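Local coordinates for protein glycoside hydrolase family 81 (Clostridium thermocellum, PDB 6FOP) that probably hydrolyses beta-1,3-glucans such as laminarin, as a family 81 glycoside hydrolase associated with the cellulosome of its thermophilic bacterium, at residues 399-404 / 411-416; 423-428 / 500-505; 492-497 / 575-580. One frame throughout, in Å; residues are numbered along the deposited sequence.

Interaction 1. Residues 399-404 / 411-416; sequences TLIGYP and EELNDH
Thr399 meets both Leu413 and His416 and divides its branches between them. Its methyl group reaches toward the leucine tip to tip, CG2 of Thr399 lying 3.6 Å from CD2 of Leu413. The hydroxyl goes to the imidazole: with OG1 anti to the backbone N (chi1 -178°), Thr399 sets this oxygen at the ring edge, 3.3 Å from CE1 of His416 and near the ring plane. The backbone oxygen of Leu400 approaches the same carbon obliquely, with O of Leu400 also 3.3 Å from CE1 of His416. Ile401 completes this shell. Its CG1 comes to the edge of the histidine, while its CD1 stands 4.1 Å from CD2 of Leu413, the two side chains crossing at about a right angle.

No hydrogen bond spans 399-404 and 411-416 directly. The polar link runs through Asp453, whose OD1 is hydrogen-bonded to Thr399 OG1 and Leu400 N and whose OD2 pairs with His416 ND1. On the other ring nitrogen, NE2 of His416 is hydrogen-bonded to the backbone oxygen of Ser409, and the two bonds together fix the rotation of the imidazole; Tyr420, whose ring also meets that of His416, holds the oxygen of Leu400.

The contact thus seats the second strand of a two-stranded antiparallel sheet, 390-394 with 399-403, against the loop that leads into helix 416-433, where His416 occupies the first turn. It is a worked example of a carboxylate from a third segment, helix 440-455, joining two segments that share no direct hydrogen bond. Because both imidazole nitrogens face oxygen atoms, the surroundings could favour a positively charged ring, which would make CE1 more polar and better suited to the two oxygens beside it, while the methyl groups of Thr399, Ile401 and Leu413 supply the apolar remainder.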
# COMPACT_ATOMS: atom_id res chain seq x y z
N THR A 399 -9.96 -15.09 5.10
CA THR A 399 -8.52 -14.91 4.83
C THR A 399 -7.86 -16.26 4.76
O THR A 399 -8.26 -17.20 5.46
CB THR A 399 -7.85 -13.99 5.90
OG1 THR A 399 -6.46 -13.81 5.60
CG2 THR A 399 -7.96 -14.55 7.29
N LEU A 400 -6.81 -16.34 3.94
CA LEU A 400 -5.94 -17.52 3.86
C LEU A 400 -4.68 -17.28 4.69
O LEU A 400 -3.98 -16.30 4.44
CB LEU A 400 -5.57 -17.76 2.40
CG LEU A 400 -5.21 -19.16 2.00
CD1 LEU A 400 -6.44 -20.10 2.05
CD2 LEU A 400 -4.54 -19.15 0.63
N ILE A 401 -4.42 -18.18 5.63
CA ILE A 401 -3.30 -18.07 6.56
C ILE A 401 -2.41 -19.28 6.34
O ILE A 401 -2.87 -20.42 6.40
CB ILE A 401 -3.77 -18.05 8.04
CG1 ILE A 401 -4.75 -16.87 8.28
CG2 ILE A 401 -2.58 -18.01 9.00
CD1 ILE A 401 -5.52 -16.99 9.57
N GLY A 402 -1.13 -19.05 6.10
CA GLY A 402 -0.18 -20.15 6.00
C GLY A 402 0.37 -20.53 7.36
O GLY A 402 0.66 -19.65 8.20
N TYR A 403 0.58 -21.83 7.57
CA TYR A 403 1.19 -22.35 8.82
C TYR A 403 2.44 -23.15 8.47
O TYR A 403 2.37 -23.97 7.56
CB TYR A 403 0.23 -23.19 9.64
CG TYR A 403 -0.92 -22.36 10.20
CD1 TYR A 403 -0.71 -21.37 11.16
CD2 TYR A 403 -2.21 -22.53 9.73
CE1 TYR A 403 -1.76 -20.59 11.63
CE2 TYR A 403 -3.26 -21.77 10.20
CZ TYR A 403 -3.03 -20.81 11.16
OH TYR A 403 -4.12 -20.07 11.59
N PRO A 404 3.56 -22.94 9.18
CA PRO A 404 3.68 -22.04 10.35
C PRO A 404 3.67 -20.55 9.99
O PRO A 404 4.13 -20.14 8.92
CB PRO A 404 5.03 -22.41 10.98
CG PRO A 404 5.59 -23.51 10.16
CD PRO A 404 4.79 -23.73 8.94
N GLU A 411 -2.64 -14.26 14.04
CA GLU A 411 -3.54 -13.68 15.04
C GLU A 411 -3.88 -12.23 14.77
O GLU A 411 -4.94 -11.75 15.20
CB GLU A 411 -2.93 -13.73 16.43
CG GLU A 411 -2.78 -15.10 16.98
CD GLU A 411 -2.39 -15.05 18.44
OE1 GLU A 411 -1.20 -14.77 18.73
OE2 GLU A 411 -3.31 -15.23 19.27
N GLU A 412 -3.01 -11.53 14.05
CA GLU A 412 -3.19 -10.10 13.78
C GLU A 412 -3.44 -9.79 12.31
O GLU A 412 -3.61 -8.63 11.94
CB GLU A 412 -1.95 -9.36 14.25
CG GLU A 412 -1.72 -9.43 15.74
CD GLU A 412 -0.44 -8.75 16.13
OE1 GLU A 412 -0.28 -7.55 15.81
OE2 GLU A 412 0.43 -9.39 16.74
N LEU A 413 -3.41 -10.83 11.46
CA LEU A 413 -3.50 -10.65 10.01
C LEU A 413 -2.48 -9.64 9.50
O LEU A 413 -2.71 -8.89 8.53
CB LEU A 413 -4.94 -10.34 9.56
CG LEU A 413 -5.91 -11.49 9.82
CD1 LEU A 413 -7.28 -11.13 9.29
CD2 LEU A 413 -5.45 -12.86 9.29
N ASN A 414 -1.30 -9.66 10.12
CA ASN A 414 -0.23 -8.79 9.64
C ASN A 414 0.42 -9.32 8.35
O ASN A 414 0.59 -10.52 8.19
CB ASN A 414 0.90 -8.66 10.65
CG ASN A 414 0.50 -7.95 11.93
OD1 ASN A 414 -0.43 -7.14 11.97
ND2 ASN A 414 1.20 -8.28 13.01
N ASP A 415 0.79 -8.40 7.46
CA ASP A 415 1.90 -8.68 6.54
C ASP A 415 1.64 -9.73 5.46
O ASP A 415 2.60 -10.26 4.90
CB ASP A 415 3.18 -9.10 7.30
CG ASP A 415 3.68 -8.07 8.30
OD1 ASP A 415 3.11 -6.98 8.37
OD2 ASP A 415 4.65 -8.38 9.04
N HIS A 416 0.40 -10.04 5.11
CA HIS A 416 0.24 -11.12 4.14
C HIS A 416 0.88 -10.79 2.80
O HIS A 416 1.35 -11.70 2.09
CB HIS A 416 -1.22 -11.51 3.94
CG HIS A 416 -1.80 -12.27 5.09
ND1 HIS A 416 -2.98 -12.98 5.00
CD2 HIS A 416 -1.38 -12.42 6.37
CE1 HIS A 416 -3.25 -13.56 6.16
NE2 HIS A 416 -2.29 -13.22 7.01

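Interaction 2. Residues 423-428 / 500-505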
# COMPACT_ATOMS: atom_id res chain seq x y z
N PHE A 423 6.19 -15.98 -2.38
CA PHE A 423 5.60 -17.20 -2.96
C PHE A 423 5.14 -16.92 -4.39
O PHE A 423 5.35 -17.74 -5.30
CB PHE A 423 4.39 -17.70 -2.13
CG PHE A 423 4.75 -18.39 -0.84
CD1 PHE A 423 5.28 -17.69 0.24
CD2 PHE A 423 4.51 -19.75 -0.68
CE1 PHE A 423 5.61 -18.33 1.42
CE2 PHE A 423 4.82 -20.40 0.50
CZ PHE A 423 5.40 -19.69 1.56
N LEU A 424 4.52 -15.76 -4.60
CA LEU A 424 4.05 -15.37 -5.90
C LEU A 424 5.19 -15.15 -6.88
O LEU A 424 5.07 -15.48 -8.06
CB LEU A 424 3.17 -14.12 -5.80
CG LEU A 424 1.86 -14.31 -5.02
CD1 LEU A 424 1.18 -12.95 -4.87
CD2 LEU A 424 0.96 -15.33 -5.67
N HIS A 425 6.29 -14.60 -6.40
CA HIS A 425 7.46 -14.40 -7.25
C HIS A 425 7.97 -15.76 -7.78
O HIS A 425 8.18 -15.94 -8.99
CB HIS A 425 8.55 -13.60 -6.57
CG HIS A 425 9.66 -13.22 -7.50
ND1 HIS A 425 10.86 -12.75 -7.05
CD2 HIS A 425 9.74 -13.22 -8.86
CE1 HIS A 425 11.64 -12.48 -8.09
NE2 HIS A 425 10.99 -12.78 -9.19
N ALA A 426 8.11 -16.72 -6.87
CA ALA A 426 8.56 -18.04 -7.27
C ALA A 426 7.59 -18.68 -8.23
O ALA A 426 8.00 -19.28 -9.23
CB ALA A 426 8.78 -18.92 -6.05
N ALA A 427 6.30 -18.57 -7.96
CA ALA A 427 5.29 -19.13 -8.86
C ALA A 427 5.35 -18.51 -10.24
O ALA A 427 5.20 -19.19 -11.24
CB ALA A 427 3.91 -18.96 -8.28
N ALA A 428 5.53 -17.19 -10.29
CA ALA A 428 5.66 -16.49 -11.56
C ALA A 428 6.88 -16.93 -12.35
O ALA A 428 6.79 -17.11 -13.60
CB ALA A 428 5.68 -14.99 -11.33
N ALA A 500 5.48 -8.05 -4.00
CA ALA A 500 4.24 -8.78 -4.31
C ALA A 500 3.63 -8.27 -5.61
O ALA A 500 3.15 -9.05 -6.44
CB ALA A 500 3.25 -8.66 -3.18
N TRP A 501 3.64 -6.96 -5.80
CA TRP A 501 2.99 -6.39 -6.96
C TRP A 501 3.69 -6.73 -8.25
O TRP A 501 3.03 -7.12 -9.24
CB TRP A 501 2.81 -4.89 -6.80
CG TRP A 501 2.14 -4.44 -5.54
CD1 TRP A 501 2.33 -3.23 -4.97
CD2 TRP A 501 1.24 -5.16 -4.66
NE1 TRP A 501 1.56 -3.11 -3.84
CE2 TRP A 501 0.90 -4.27 -3.61
CE3 TRP A 501 0.69 -6.44 -4.65
CZ2 TRP A 501 0.03 -4.64 -2.57
CZ3 TRP A 501 -0.18 -6.80 -3.62
CH2 TRP A 501 -0.51 -5.90 -2.60
N GLN A 502 5.02 -6.67 -8.25
CA GLN A 502 5.77 -7.10 -9.45
C GLN A 502 5.55 -8.56 -9.76
O GLN A 502 5.45 -8.95 -10.92
CB GLN A 502 7.26 -6.72 -9.36
CG GLN A 502 8.09 -7.50 -8.34
CD GLN A 502 8.72 -8.75 -8.88
OE1 GLN A 502 9.03 -8.85 -10.07
NE2 GLN A 502 8.96 -9.69 -7.98
N ALA A 503 5.47 -9.39 -8.72
CA ALA A 503 5.19 -10.80 -8.94
C ALA A 503 3.83 -11.01 -9.60
O ALA A 503 3.69 -11.90 -10.44
CB ALA A 503 5.26 -11.57 -7.63
N ILE A 504 2.82 -10.22 -9.20
CA ILE A 504 1.50 -10.29 -9.83
C ILE A 504 1.56 -9.90 -11.31
O ILE A 504 0.94 -10.55 -12.17
CB ILE A 504 0.49 -9.44 -9.04
CG1 ILE A 504 0.22 -10.09 -7.68
CG2 ILE A 504 -0.82 -9.33 -9.79
CD1 ILE A 504 -0.67 -9.28 -6.77
N ILE A 505 2.33 -8.87 -11.63
CA ILE A 505 2.52 -8.50 -13.04
C ILE A 505 3.08 -9.69 -13.83
O ILE A 505 2.56 -10.08 -14.89
CB ILE A 505 3.47 -7.30 -13.22
CG1 ILE A 505 2.92 -6.04 -12.54
CG2 ILE A 505 3.76 -7.03 -14.69
CD1 ILE A 505 3.85 -4.85 -12.56
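Helix segments 423-428 and 500-505 run in nearly the same direction, their axes inclined by 25° and approaching to 8.2 Å. His425 and Ala503 mark the register, with CA atoms 4.6 Å apart, a closeness possible because a single methyl group is all that the second helix presents at this point. CB of Ala503 presses onto the backbone of the other helix, 3.4 Å from N of His425. It also lies against the base of Leu424, CB of Ala503 being 3.8 Å from CB of Leu424. One turn further on, the methyl group of Ala428 faces the backbone oxygen of Ala503, so small residues let the two helices come together along this line.

Larger side chains close off the two margins. On one, Leu424 and Ile504 lie side by side and point the same way, meeting where CD1 of Leu424 is 4.1 Å from CG1 of Ile504. On the other, Gln502 bends over the imidazole of His425. Its CG takes the crowded position between backbone N and carbonyl carbon, and a further bend at chi2 (90°) turns the chain toward the ring. The amide nitrogen NE2 of Gln502 then stands 3.6 Å above the plane of the His425 ring, over its centre, with amide and ring planes 88° apart. Each polar end also has a partner in its own helix: Asn499 OD1 for Gln502 NE2, and Gln429 for NE2 of His425.

The interface joins two helices of the family 81 C-terminal domain, whose clan is that of the six-hairpin glycosidases, and further helices surround it. Helix 440-455 covers Leu424 through Val447 and Ile451, helix 339-359 packs on His425 through Ser350 and Cys351, and helix 514-534 backs Ile504 through Ile516.

Interaction 3. Residues 492-497 / 575-580; sequences ASSSEA and GINFLP. Unlike the reference sequence in segment 492-497: Ala492 (reference Glu).
Ser495 and Asn577 have the most surface buried by this contact, followed by Ile576. The hydroxyl OG of Ser495 donates to O of Leu579 at 2.7 Å, from above the carbonyl plane. The side-chain amide of Asn577 uses both its oxygen and its nitrogen at and just before the start of helix 494-511. Its OD1 accepts twice from one residue, from Ser494 N at 2.8 Å and from Ser494 OG at 2.7 Å, while its ND2 donates to O of Ala492 at 3.1 Å and is also hydrogen-bonded to Tyr551 OH. These bonds hold the amide's rotation.

Ile576 contributes its carbonyl and its tip. OG of Ser493 donates to O of Ile576 at 2.8 Å, nearly along the C=O axis, and the same hydroxyl accepts from Glu496 N as the N-cap of the helix. CD1 of Ile576 touches CB of Ala492, an engineered residue, at 3.6 Å. Two waters bridge further polar atoms, one between Ser494 OG and Asn577 O, the other between Ser495 O and Pro580 O.

The loop after helix 570-575 is thereby tied to the N-terminal end of helix 494-511. Helix 416-433 flanks the contact through Tyr422, which touches Leu579 and Pro580, helix 615-622 packs on Phe578 and Leu579, and Val531 of helix 514-534 touches Ser494.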
# COMPACT_ATOMS: atom_id res chain seq x y z
N ALA A 492 6.40 -0.35 7.09
CA ALA A 492 7.87 -0.11 7.07
C ALA A 492 8.38 -0.42 5.65
O ALA A 492 8.62 0.51 4.87
CB ALA A 492 8.54 -0.91 8.17
N SER A 493 8.45 -1.69 5.28
CA SER A 493 9.02 -2.06 3.99
C SER A 493 8.06 -1.90 2.81
O SER A 493 7.29 -2.82 2.46
CB SER A 493 9.53 -3.50 4.01
OG SER A 493 10.13 -3.80 2.73
N SER A 494 8.13 -0.74 2.15
CA SER A 494 7.40 -0.56 0.90
C SER A 494 7.92 -1.50 -0.21
O SER A 494 7.18 -1.88 -1.10
CB SER A 494 7.44 0.89 0.41
OG SER A 494 8.75 1.30 0.07
N SER A 495 9.20 -1.84 -0.14
CA SER A 495 9.79 -2.71 -1.15
C SER A 495 9.25 -4.13 -1.05
O SER A 495 9.10 -4.79 -2.09
CB SER A 495 11.32 -2.64 -1.05
OG SER A 495 11.78 -2.68 0.30
N GLU A 496 8.94 -4.64 0.15
CA GLU A 496 8.27 -5.95 0.21
C GLU A 496 6.81 -5.93 -0.31
O GLU A 496 6.33 -6.93 -0.83
CB GLU A 496 8.33 -6.60 1.59
CG GLU A 496 9.68 -7.23 1.86
CD GLU A 496 9.77 -8.06 3.11
OE1 GLU A 496 8.95 -7.84 4.03
OE2 GLU A 496 10.69 -8.91 3.18
N ALA A 497 6.13 -4.78 -0.22
CA ALA A 497 4.82 -4.64 -0.85
C ALA A 497 5.00 -4.68 -2.38
O ALA A 497 4.33 -5.43 -3.09
CB ALA A 497 4.18 -3.32 -0.42
N GLY A 575 17.97 0.04 4.36
CA GLY A 575 17.85 -1.13 3.51
C GLY A 575 16.48 -1.80 3.50
O GLY A 575 16.14 -2.49 2.52
N ILE A 576 15.69 -1.63 4.58
CA ILE A 576 14.38 -2.26 4.58
C ILE A 576 13.44 -1.70 3.53
O ILE A 576 12.41 -2.31 3.28
CB ILE A 576 13.66 -2.23 5.96
CG1 ILE A 576 13.35 -0.78 6.43
CG2 ILE A 576 14.44 -3.01 7.02
CD1 ILE A 576 12.02 -0.67 7.14
N ASN A 577 13.75 -0.54 2.93
CA ASN A 577 12.96 -0.02 1.83
C ASN A 577 13.57 -0.23 0.47
O ASN A 577 13.12 0.31 -0.52
CB ASN A 577 12.54 1.44 2.10
CG ASN A 577 11.26 1.48 2.88
OD1 ASN A 577 10.19 1.20 2.33
ND2 ASN A 577 11.36 1.70 4.20
N PHE A 578 14.65 -1.02 0.45
CA PHE A 578 15.21 -1.50 -0.81
C PHE A 578 14.91 -2.97 -1.04
O PHE A 578 14.52 -3.36 -2.15
CB PHE A 578 16.74 -1.31 -0.85
CG PHE A 578 17.24 0.08 -0.46
CD1 PHE A 578 16.48 1.22 -0.60
CD2 PHE A 578 18.52 0.22 0.04
CE1 PHE A 578 16.97 2.45 -0.20
CE2 PHE A 578 19.02 1.45 0.45
CZ PHE A 578 18.23 2.58 0.31
N LEU A 579 15.10 -3.80 -0.02
CA LEU A 579 15.02 -5.25 -0.23
C LEU A 579 13.56 -5.73 -0.25
O LEU A 579 12.69 -5.17 0.45
CB LEU A 579 15.89 -5.98 0.79
CG LEU A 579 15.35 -6.15 2.20
CD1 LEU A 579 14.40 -7.35 2.32
CD2 LEU A 579 16.53 -6.33 3.16
N PRO A 580 13.25 -6.79 -1.00
CA PRO A 580 14.18 -7.48 -1.89
C PRO A 580 14.40 -6.69 -3.17
O PRO A 580 13.47 -6.15 -3.75
CB PRO A 580 13.45 -8.79 -2.19
CG PRO A 580 12.00 -8.40 -2.14
CD PRO A 580 11.89 -7.34 -1.07
O HOH W 1 10.77 0.95 -1.89
O HOH W 2 10.78 -5.57 -4.22

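In the fold
All three contacts belong to the family 81 C-terminal domain. Interaction 1 closes along the chain before the other two open, and its loop runs straight into helix 416-433, which supplies the first segment of interaction 2; their centres are 18 Å apart. Interactions 2 and 3 alternate in sequence and share helix 494-511: interaction 3 fixes its N-terminal end to a loop, and interaction 2 packs its next turns against helix 416-433, with centres 15 Å apart. Interactions 1 and 3 are about 19 Å apart, centre to centre. Together they tie two neighbouring helices to each other and their N-terminal ends to a strand and a loop.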